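Local structure of protein toll (Drosophila melanogaster, 4LXR) at residues A[201-207]-A[224-230]; A[402-408]-A[441-445]; A[716-722]-A[744-748]. The protein serves as the cell-surface receptor for activated Spaetzle C-106, switching on Toll signalling in antifungal immunity and in dorsal-ventral patterning of the embryo. All coordinates share one frame. Residue numbers count along the deposited sequence, not the author numbering.

Contact 1: residues A[201-207]-A[224-230]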
loop_
_atom_site.group_PDB
_atom_site.type_symbol
_atom_site.label_atom_id
_atom_site.label_comp_id
_atom_site.label_asym_id
_atom_site.label_seq_id
_atom_site.Cartn_x
_atom_site.Cartn_y
_atom_site.Cartn_z
ATOM N N LEU A 201 0.229 35.915 6.064
ATOM C CA LEU A 201 1.279 36.723 5.448
ATOM C C LEU A 201 2.380 35.841 4.914
ATOM O O LEU A 201 3.504 36.306 4.736
ATOM C CB LEU A 201 1.868 37.705 6.460
ATOM C CG LEU A 201 0.883 38.764 6.977
ATOM C CD1 LEU A 201 1.388 39.464 8.252
ATOM C CD2 LEU A 201 0.615 39.788 5.881
ATOM N N TRP A 202 2.054 34.576 4.637
ATOM C CA TRP A 202 3.078 33.600 4.214
ATOM C C TRP A 202 3.612 33.941 2.831
ATOM O O TRP A 202 2.934 34.624 2.041
ATOM C CB TRP A 202 2.521 32.157 4.248
ATOM C CG TRP A 202 1.204 32.024 3.535
ATOM C CD1 TRP A 202 -0.032 32.332 4.036
ATOM C CD2 TRP A 202 0.990 31.578 2.195
ATOM N NE1 TRP A 202 -1.009 32.086 3.091
ATOM C CE2 TRP A 202 -0.401 31.626 1.949
ATOM C CE3 TRP A 202 1.834 31.126 1.181
ATOM C CZ2 TRP A 202 -0.955 31.263 0.724
ATOM C CZ3 TRP A 202 1.277 30.749 -0.034
ATOM C CH2 TRP A 202 -0.099 30.815 -0.249
ATOM N N SER A 203 4.830 33.481 2.556
ATOM C CA SER A 203 5.481 33.668 1.252
ATOM C C SER A 203 5.552 35.138 0.882
ATOM O O SER A 203 5.180 35.531 -0.223
ATOM C CB SER A 203 4.772 32.878 0.149
ATOM O OG SER A 203 4.965 31.486 0.306
ATOM N N ASN A 204 6.007 35.941 1.834
ATOM C CA ASN A 204 6.336 37.330 1.580
ATOM C C ASN A 204 7.814 37.511 1.870
ATOM O O ASN A 204 8.565 36.543 1.833
ATOM C CB ASN A 204 5.452 38.248 2.424
ATOM C CG ASN A 204 4.104 38.473 1.785
ATOM O OD1 ASN A 204 4.016 39.175 0.780
ATOM N ND2 ASN A 204 3.047 37.834 2.323
ATOM N N GLN A 205 8.256 38.726 2.161
ATOM C CA GLN A 205 9.671 38.901 2.479
ATOM C C GLN A 205 9.801 39.810 3.688
ATOM O O GLN A 205 10.513 40.817 3.666
ATOM C CB GLN A 205 10.505 39.348 1.248
ATOM C CG GLN A 205 9.963 40.582 0.494
ATOM C CD GLN A 205 10.762 40.922 -0.776
ATOM O OE1 GLN A 205 10.416 40.496 -1.873
ATOM N NE2 GLN A 205 11.824 41.694 -0.622
ATOM N N LEU A 206 9.084 39.429 4.746
ATOM C CA LEU A 206 9.018 40.200 5.987
ATOM C C LEU A 206 10.210 39.893 6.895
ATOM O O LEU A 206 10.102 39.129 7.853
ATOM C CB LEU A 206 7.699 39.903 6.715
ATOM C CG LEU A 206 6.421 40.317 5.976
ATOM C CD1 LEU A 206 5.221 39.585 6.578
ATOM C CD2 LEU A 206 6.212 41.853 6.018
ATOM N N HIS A 207 11.341 40.511 6.574
ATOM C CA HIS A 207 12.607 40.273 7.250
ATOM C C HIS A 207 12.874 41.244 8.399
ATOM O O HIS A 207 13.995 41.326 8.883
ATOM C CB HIS A 207 13.750 40.416 6.236
ATOM C CG HIS A 207 13.597 39.540 5.036
ATOM N ND1 HIS A 207 14.288 39.754 3.863
ATOM C CD2 HIS A 207 12.840 38.434 4.834
ATOM C CE1 HIS A 207 13.965 38.816 2.991
ATOM N NE2 HIS A 207 13.083 38.006 3.552
ATOM N N ASP A 224 0.239 33.763 10.368
ATOM C CA ASP A 224 0.996 32.799 9.600
ATOM C C ASP A 224 2.019 33.528 8.772
ATOM O O ASP A 224 1.667 34.231 7.852
ATOM C CB ASP A 224 0.063 31.971 8.718
ATOM C CG ASP A 224 0.784 30.848 7.981
ATOM O OD1 ASP A 224 2.013 30.945 7.762
ATOM O OD2 ASP A 224 0.112 29.865 7.605
ATOM N N ILE A 225 3.288 33.330 9.111
ATOM C CA ILE A 225 4.378 33.989 8.440
ATOM C C ILE A 225 5.384 32.980 7.908
ATOM O O ILE A 225 6.572 33.281 7.808
ATOM C CB ILE A 225 5.098 35.030 9.358
ATOM C CG1 ILE A 225 5.500 34.413 10.701
ATOM C CG2 ILE A 225 4.195 36.239 9.592
ATOM C CD1 ILE A 225 6.270 35.385 11.629
ATOM N N HIS A 226 4.900 31.788 7.557
ATOM C CA HIS A 226 5.769 30.793 6.949
ATOM C C HIS A 226 6.365 31.266 5.627
ATOM O O HIS A 226 5.776 32.099 4.946
ATOM C CB HIS A 226 5.113 29.395 6.878
ATOM C CG HIS A 226 4.161 29.177 5.731
ATOM N ND1 HIS A 226 2.792 29.275 5.868
ATOM C CD2 HIS A 226 4.374 28.741 4.465
ATOM C CE1 HIS A 226 2.207 28.975 4.720
ATOM N NE2 HIS A 226 3.144 28.642 3.851
ATOM N N ASP A 227 7.569 30.778 5.322
ATOM C CA ASP A 227 8.294 31.110 4.093
ATOM C C ASP A 227 8.444 32.628 3.860
ATOM O O ASP A 227 8.002 33.159 2.838
ATOM C CB ASP A 227 7.629 30.444 2.873
ATOM C CG ASP A 227 8.358 30.752 1.582
ATOM O OD1 ASP A 227 9.609 30.815 1.601
ATOM O OD2 ASP A 227 7.678 30.963 0.556
ATOM N N ASN A 228 9.067 33.315 4.813
ATOM C CA ASN A 228 9.339 34.729 4.676
ATOM C C ASN A 228 10.823 35.022 4.712
ATOM O O ASN A 228 11.205 36.158 4.924
ATOM C CB ASN A 228 8.647 35.534 5.783
ATOM C CG ASN A 228 7.307 36.067 5.345
ATOM O OD1 ASN A 228 7.234 37.122 4.728
ATOM N ND2 ASN A 228 6.241 35.328 5.637
ATOM N N GLY A 229 11.648 33.989 4.534
ATOM C CA GLY A 229 13.095 34.144 4.578
ATOM C C GLY A 229 13.578 34.745 5.892
ATOM O O GLY A 229 14.601 35.415 5.917
ATOM N N ILE A 230 12.845 34.507 6.981
ATOM C CA ILE A 230 13.190 35.075 8.291
ATOM C C ILE A 230 14.362 34.336 8.940
ATOM O O ILE A 230 14.331 33.105 9.078
ATOM C CB ILE A 230 11.970 35.060 9.256
ATOM C CG1 ILE A 230 10.817 35.890 8.686
ATOM C CG2 ILE A 230 12.359 35.600 10.640
ATOM C CD1 ILE A 230 9.599 35.935 9.617
#

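Contact 2: residues A[402-408]-A[441-445]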
loop_
_atom_site.group_PDB
_atom_site.type_symbol
_atom_site.label_atom_id
_atom_site.label_comp_id
_atom_site.label_asym_id
_atom_site.label_seq_id
_atom_site.Cartn_x
_atom_site.Cartn_y
_atom_site.Cartn_z
ATOM N N ILE A 402 13.906 -7.880 22.775
ATOM C CA ILE A 402 12.654 -7.439 23.353
ATOM C C ILE A 402 12.565 -8.049 24.743
ATOM O O ILE A 402 12.495 -9.266 24.882
ATOM C CB ILE A 402 11.454 -7.907 22.518
ATOM C CG1 ILE A 402 11.613 -7.450 21.066
ATOM C CG2 ILE A 402 10.131 -7.373 23.118
ATOM C CD1 ILE A 402 10.340 -7.570 20.250
ATOM N N ASP A 403 12.605 -7.207 25.774
ATOM C CA ASP A 403 12.562 -7.699 27.141
ATOM C C ASP A 403 11.305 -8.544 27.354
ATOM O O ASP A 403 10.244 -8.261 26.776
ATOM C CB ASP A 403 12.580 -6.547 28.131
ATOM C CG ASP A 403 12.657 -7.028 29.562
ATOM O OD1 ASP A 403 11.593 -7.327 30.150
ATOM O OD2 ASP A 403 13.784 -7.130 30.090
ATOM N N SER A 404 11.420 -9.573 28.183
ATOM C CA SER A 404 10.318 -10.516 28.354
ATOM C C SER A 404 9.106 -9.833 28.981
ATOM O O SER A 404 7.986 -10.286 28.806
ATOM C CB SER A 404 10.754 -11.748 29.164
ATOM O OG SER A 404 11.152 -11.377 30.472
ATOM N N ARG A 405 9.331 -8.723 29.680
ATOM C CA ARG A 405 8.231 -7.980 30.290
ATOM C C ARG A 405 7.866 -6.692 29.555
ATOM O O ARG A 405 7.085 -5.881 30.071
ATOM C CB ARG A 405 8.516 -7.704 31.774
ATOM C CG ARG A 405 8.709 -8.982 32.589
ATOM C CD ARG A 405 8.732 -8.739 34.090
ATOM N NE ARG A 405 7.458 -8.244 34.612
ATOM C CZ ARG A 405 6.362 -8.985 34.775
ATOM N NH1 ARG A 405 6.361 -10.267 34.437
ATOM N NH2 ARG A 405 5.256 -8.437 35.265
ATOM N N ALA A 406 8.398 -6.515 28.344
ATOM C CA ALA A 406 8.148 -5.295 27.564
ATOM C C ALA A 406 6.668 -4.981 27.349
ATOM O O ALA A 406 6.260 -3.814 27.394
ATOM C CB ALA A 406 8.856 -5.362 26.225
ATOM N N PHE A 407 5.870 -6.022 27.125
ATOM C CA PHE A 407 4.478 -5.834 26.739
ATOM C C PHE A 407 3.462 -6.403 27.729
ATOM O O PHE A 407 2.317 -6.672 27.375
ATOM C CB PHE A 407 4.248 -6.370 25.326
ATOM C CG PHE A 407 5.015 -5.622 24.279
ATOM C CD1 PHE A 407 4.562 -4.382 23.816
ATOM C CD2 PHE A 407 6.206 -6.136 23.774
ATOM C CE1 PHE A 407 5.295 -3.673 22.853
ATOM C CE2 PHE A 407 6.931 -5.445 22.808
ATOM C CZ PHE A 407 6.486 -4.212 22.353
ATOM N N VAL A 408 3.872 -6.548 28.978
ATOM C CA VAL A 408 2.959 -7.045 29.988
ATOM C C VAL A 408 1.856 -6.026 30.298
ATOM O O VAL A 408 0.730 -6.415 30.573
ATOM C CB VAL A 408 3.697 -7.503 31.282
ATOM C CG1 VAL A 408 4.583 -6.398 31.832
ATOM C CG2 VAL A 408 2.701 -7.940 32.338
ATOM N N PRO A 441 7.271 -12.688 23.437
ATOM C CA PRO A 441 7.079 -11.533 24.330
ATOM C C PRO A 441 5.734 -10.826 24.125
ATOM O O PRO A 441 5.306 -10.031 24.967
ATOM C CB PRO A 441 8.228 -10.588 23.936
ATOM C CG PRO A 441 9.281 -11.477 23.394
ATOM C CD PRO A 441 8.547 -12.606 22.700
ATOM N N PHE A 442 5.076 -11.114 23.009
ATOM C CA PHE A 442 3.811 -10.472 22.666
ATOM C C PHE A 442 2.622 -11.187 23.296
ATOM O O PHE A 442 1.477 -10.743 23.168
ATOM C CB PHE A 442 3.672 -10.439 21.149
ATOM C CG PHE A 442 4.906 -9.954 20.459
ATOM C CD1 PHE A 442 5.506 -8.759 20.845
ATOM C CD2 PHE A 442 5.506 -10.707 19.469
ATOM C CE1 PHE A 442 6.664 -8.322 20.233
ATOM C CE2 PHE A 442 6.663 -10.267 18.853
ATOM C CZ PHE A 442 7.235 -9.074 19.232
ATOM N N GLY A 443 2.914 -12.285 23.992
ATOM C CA GLY A 443 1.903 -13.205 24.481
ATOM C C GLY A 443 0.892 -12.636 25.447
ATOM O O GLY A 443 -0.178 -13.216 25.629
ATOM N N TYR A 444 1.222 -11.504 26.066
ATOM C CA TYR A 444 0.325 -10.883 27.033
ATOM C C TYR A 444 -0.833 -10.208 26.327
ATOM O O TYR A 444 -1.877 -9.947 26.921
ATOM C CB TYR A 444 1.080 -9.871 27.911
ATOM C CG TYR A 444 2.084 -10.525 28.834
ATOM C CD1 TYR A 444 1.671 -11.164 29.996
ATOM C CD2 TYR A 444 3.440 -10.525 28.534
ATOM C CE1 TYR A 444 2.583 -11.785 30.848
ATOM C CE2 TYR A 444 4.366 -11.146 29.381
ATOM C CZ TYR A 444 3.924 -11.767 30.535
ATOM O OH TYR A 444 4.820 -12.376 31.384
ATOM N N MET A 445 -0.649 -9.934 25.044
ATOM C CA MET A 445 -1.600 -9.105 24.325
ATOM C C MET A 445 -2.603 -9.958 23.562
ATOM O O MET A 445 -2.583 -10.020 22.328
ATOM C CB MET A 445 -0.864 -8.106 23.427
ATOM C CG MET A 445 0.032 -7.189 24.239
ATOM S SD MET A 445 0.885 -5.921 23.292
ATOM C CE MET A 445 2.138 -6.899 22.466
HETATM O O HOH W 1 6.351 -8.500 27.140
#

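Contact 3: residues A[716-722]-A[744-748]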
loop_
_atom_site.group_PDB
_atom_site.type_symbol
_atom_site.label_atom_id
_atom_site.label_comp_id
_atom_site.label_asym_id
_atom_site.label_seq_id
_atom_site.Cartn_x
_atom_site.Cartn_y
_atom_site.Cartn_z
ATOM N N TRP A 716 -3.634 -61.562 -9.479
ATOM C CA TRP A 716 -3.158 -61.047 -10.761
ATOM C C TRP A 716 -1.638 -61.101 -10.856
ATOM O O TRP A 716 -0.929 -60.873 -9.872
ATOM C CB TRP A 716 -3.650 -59.610 -10.987
ATOM C CG TRP A 716 -3.091 -58.930 -12.223
ATOM C CD1 TRP A 716 -1.808 -58.504 -12.415
ATOM C CD2 TRP A 716 -3.813 -58.566 -13.413
ATOM N NE1 TRP A 716 -1.681 -57.925 -13.650
ATOM C CE2 TRP A 716 -2.896 -57.946 -14.284
ATOM C CE3 TRP A 716 -5.141 -58.712 -13.828
ATOM C CZ2 TRP A 716 -3.263 -57.464 -15.541
ATOM C CZ3 TRP A 716 -5.504 -58.234 -15.078
ATOM C CH2 TRP A 716 -4.568 -57.619 -15.919
ATOM N N ARG A 717 -1.156 -61.447 -12.045
ATOM C CA ARG A 717 0.242 -61.313 -12.427
ATOM C C ARG A 717 0.238 -61.020 -13.927
ATOM O O ARG A 717 -0.431 -61.704 -14.696
ATOM C CB ARG A 717 1.036 -62.582 -12.143
ATOM C CG ARG A 717 0.594 -63.349 -10.914
ATOM C CD ARG A 717 1.735 -63.632 -9.953
ATOM N NE ARG A 717 1.303 -64.496 -8.856
ATOM C CZ ARG A 717 2.069 -64.841 -7.829
ATOM N NH1 ARG A 717 3.306 -64.382 -7.745
ATOM N NH2 ARG A 717 1.598 -65.636 -6.877
ATOM N N SER A 718 0.975 -59.986 -14.320
ATOM C CA SER A 718 0.986 -59.454 -15.681
ATOM C C SER A 718 2.301 -59.848 -16.376
ATOM O O SER A 718 3.347 -59.912 -15.724
ATOM C CB SER A 718 0.881 -57.932 -15.604
ATOM O OG SER A 718 0.890 -57.347 -16.883
ATOM N N VAL A 719 2.254 -60.113 -17.686
ATOM C CA VAL A 719 3.417 -60.650 -18.402
ATOM C C VAL A 719 3.671 -60.056 -19.795
ATOM O O VAL A 719 2.742 -59.814 -20.565
ATOM C CB VAL A 719 3.285 -62.178 -18.638
ATOM C CG1 VAL A 719 4.653 -62.826 -18.612
ATOM C CG2 VAL A 719 2.368 -62.814 -17.618
ATOM N N LYS A 720 4.940 -59.895 -20.151
ATOM C CA LYS A 720 5.287 -59.612 -21.542
ATOM C C LYS A 720 6.199 -60.704 -22.095
ATOM O O LYS A 720 7.176 -61.096 -21.453
ATOM C CB LYS A 720 5.909 -58.223 -21.691
ATOM C CG LYS A 720 4.943 -57.088 -21.322
ATOM C CD LYS A 720 5.514 -55.726 -21.672
ATOM C CE LYS A 720 4.722 -54.612 -20.982
ATOM N NZ LYS A 720 5.417 -53.288 -21.014
ATOM N N LEU A 721 5.869 -61.205 -23.284
ATOM C CA LEU A 721 6.506 -62.417 -23.787
ATOM C C LEU A 721 7.059 -62.350 -25.212
ATOM O O LEU A 721 7.662 -63.327 -25.679
ATOM C CB LEU A 721 5.535 -63.594 -23.681
ATOM C CG LEU A 721 5.051 -63.972 -22.288
ATOM C CD1 LEU A 721 3.885 -64.961 -22.390
ATOM C CD2 LEU A 721 6.215 -64.557 -21.490
ATOM N N SER A 722 6.872 -61.221 -25.896
ATOM C CA SER A 722 7.286 -61.110 -27.298
ATOM C C SER A 722 8.788 -60.901 -27.414
ATOM O O SER A 722 9.464 -60.636 -26.423
ATOM C CB SER A 722 6.531 -59.989 -28.025
ATOM O OG SER A 722 6.899 -58.704 -27.539
ATOM N N GLU A 744 -5.888 -60.772 -21.056
ATOM C CA GLU A 744 -5.691 -59.668 -20.097
ATOM C C GLU A 744 -4.261 -59.523 -19.553
ATOM O O GLU A 744 -3.792 -58.412 -19.370
ATOM C CB GLU A 744 -6.666 -59.775 -18.911
ATOM C CG GLU A 744 -8.135 -59.700 -19.285
ATOM C CD GLU A 744 -8.745 -61.074 -19.578
ATOM O OE1 GLU A 744 -7.988 -62.049 -19.759
ATOM O OE2 GLU A 744 -9.986 -61.177 -19.624
ATOM N N ARG A 745 -3.579 -60.632 -19.285
ATOM C CA ARG A 745 -2.254 -60.580 -18.682
ATOM C C ARG A 745 -1.097 -60.409 -19.669
ATOM O O ARG A 745 0.038 -60.190 -19.245
ATOM C CB ARG A 745 -1.974 -61.853 -17.881
ATOM C CG ARG A 745 -3.020 -62.224 -16.878
ATOM C CD ARG A 745 -2.713 -63.594 -16.311
ATOM N NE ARG A 745 -3.796 -64.080 -15.468
ATOM C CZ ARG A 745 -4.047 -63.620 -14.250
ATOM N NH1 ARG A 745 -3.291 -62.663 -13.742
ATOM N NH2 ARG A 745 -5.054 -64.110 -13.543
ATOM N N ILE A 746 -1.347 -60.568 -20.964
ATOM C CA ILE A 746 -0.243 -60.566 -21.925
ATOM C C ILE A 746 -0.445 -59.483 -22.970
ATOM O O ILE A 746 -1.062 -59.720 -24.017
ATOM C CB ILE A 746 -0.085 -61.928 -22.655
ATOM C CG1 ILE A 746 -0.135 -63.102 -21.684
ATOM C CG2 ILE A 746 1.237 -61.986 -23.416
ATOM C CD1 ILE A 746 -0.217 -64.443 -22.410
ATOM N N GLY A 747 0.079 -58.301 -22.683
ATOM C CA GLY A 747 -0.143 -57.131 -23.515
ATOM C C GLY A 747 0.365 -57.308 -24.928
ATOM O O GLY A 747 -0.264 -56.833 -25.873
ATOM N N ASP A 748 1.485 -58.011 -25.079
ATOM C CA ASP A 748 2.101 -58.200 -26.396
ATOM C C ASP A 748 1.850 -59.598 -26.963
ATOM O O ASP A 748 2.689 -60.161 -27.660
ATOM C CB ASP A 748 3.608 -57.895 -26.345
ATOM C CG ASP A 748 4.363 -58.801 -25.373
ATOM O OD1 ASP A 748 3.717 -59.632 -24.695
ATOM O OD2 ASP A 748 5.604 -58.667 -25.279
#

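Contact 1: residues A[201-207]-A[224-230]
Two consecutive turns of a leucine-rich repeat solenoid stack here, at and just past the ends of the parallel strands 198-200 and 222-224 of the concave sheet. The segments follow the LxxNxL pattern of such repeats: Leu201, Asn204 and Leu206 of repeat 3 lie one coil before Ile225, Asn228 and Ile230 of repeat 4. The ladder of the sheet runs on into the loops, with Leu201 N donating to Asp224 O (2.8 Å) and Ser203 N to His226 O (2.9 Å). Alongside these rungs runs the asparagine ladder. Asn228 ND2 donates to Leu201 O of the preceding coil (3.0 Å) and to Ile225 O of its own (3.0 Å), so one buried amide ties both turns together. Asn204 does the same one repeat earlier, towards Phe177 O, and Asn252 one repeat later, towards Ile225 O. Inside the coil, Leu201 CB meets Ile225 CG2 at 4.2 Å.

On the concave side, Trp202 CB sits over the His226 ring, 3.4 Å from its centroid, a CH-pi contact; the two ring planes are nearly parallel but slid apart. His226 is held by Asp224, whose OD1 accepts from His226 ND1 (2.6 Å) and from His226 N (3.0 Å), the latter closing an Asx turn. This surface faces the ligand: both Spaetzle chains pack on Trp202 and His226, and Asp224 OD2 accepts from the backbone of Gln62 of one of them. Ser203 OG donates to Asp227 OD2 at 2.8 Å, and at the other end of the Asn228 amide, OD1 accepts from Leu206 N at 3.0 Å.

Contact 2: residues A[402-408]-A[441-445]
A single water does the polar work between these segments, which share no direct hydrogen bond: water 1 donates to Ser404 O (2.9 Å) and to Pro441 O (2.9 Å) and accepts from Phe407 N (2.5 Å). It sits beside two overlapping type I turns, Asp403 to Ala406 and Arg405 to Val408; the first also holds an Asx turn, with Arg405 N donating to Asp403 OD1 at 2.7 Å. Both segments belong to loops of the leucine-rich repeat solenoid, 402-408 in repeat 11 and 441-445 in the connection leading to strand 450-452; between them the buried Phe407, Phe442 and Met445 meet in the interior. Phe407 is the centre: its CE2 lies 3.9 Å from Phe442 CE1, the rings oblique, and Met445 makes a Met-aromatic contact, SD 5.0 Å from the Phe407 ring centroid. Ile402 CG2 packs on Pro441 CB (3.8 Å), and Ile402 CD1 reaches Phe442 CZ (3.6 Å). Towards the surface, Val408 CB stands over the face of the Tyr444 ring, 4.0 Å from its centroid.

Contact 3: residues A[716-722]-A[744-748]
Glu744 opens the second segment at the surface, where its O lies 3.6 Å from CH2 of the poorly ordered Trp716. Arg745 follows and is bonded to the first segment at two places. Its extended side chain brings NH1 to Arg717 O (3.2 Å), a hydrogen bond made beside Trp716, while its backbone O accepts from Val719 N at 2.7 Å. This one backbone bond lies on the edge of strand 718-720 that faces away from strand 691-693, to which Ser718 and Lys720 are hydrogen-bonded.

At Ile746 the backbone stays close to the strand: its CA makes a CA-H...O contact with Val719 O at 3.4 Å. The side chain turns inward, CG2 lying 4.1 Å from Leu721 CD1, and also touches Phe738 and Thr739 of helix 733-740, so the segment links that helix to the core of the last coil. Gly747 carries the chain past Lys720 to Asp748, whose CB points at the first segment. There its carboxylate receives a cluster of donors: OD1 accepts from Leu721 N (3.0 Å), and OD2 from Ser722 N (2.9 Å) and Ser722 OG (2.6 Å). Two successive amides and a hydroxyl are therefore satisfied by one side chain just where the strand ends.

Strand 718-720 ends the parallel run of its leucine-rich repeat sheet and is an outermost strand of it within this chain; a loop that comes after helix 733-740 and runs beside this edge strand is characteristic of a C-terminal LRR cap, here the second LRRCT of the Toll ectodomain.

In the fold
The three contacts follow one another along the chain and mark successive parts of the Toll ectodomain. Contacts 1 and 2 belong to the same long solenoid, their centres about 49 Å apart: contact 1 joins neighbouring coils beside the concave sheet, contact 2 joins loops away from it. Contact 3 closes a second, shorter repeat array with a separate sheet; its centre is about 69 Å from that of contact 2 and about 99 Å from that of contact 1, on the opposite side of the chain's centre. Of the three, contact 1 alone touches Spaetzle, both chains of the dimer; no other protein chain of the assembly meets 402-408, 441-445, 716-722 or 744-748.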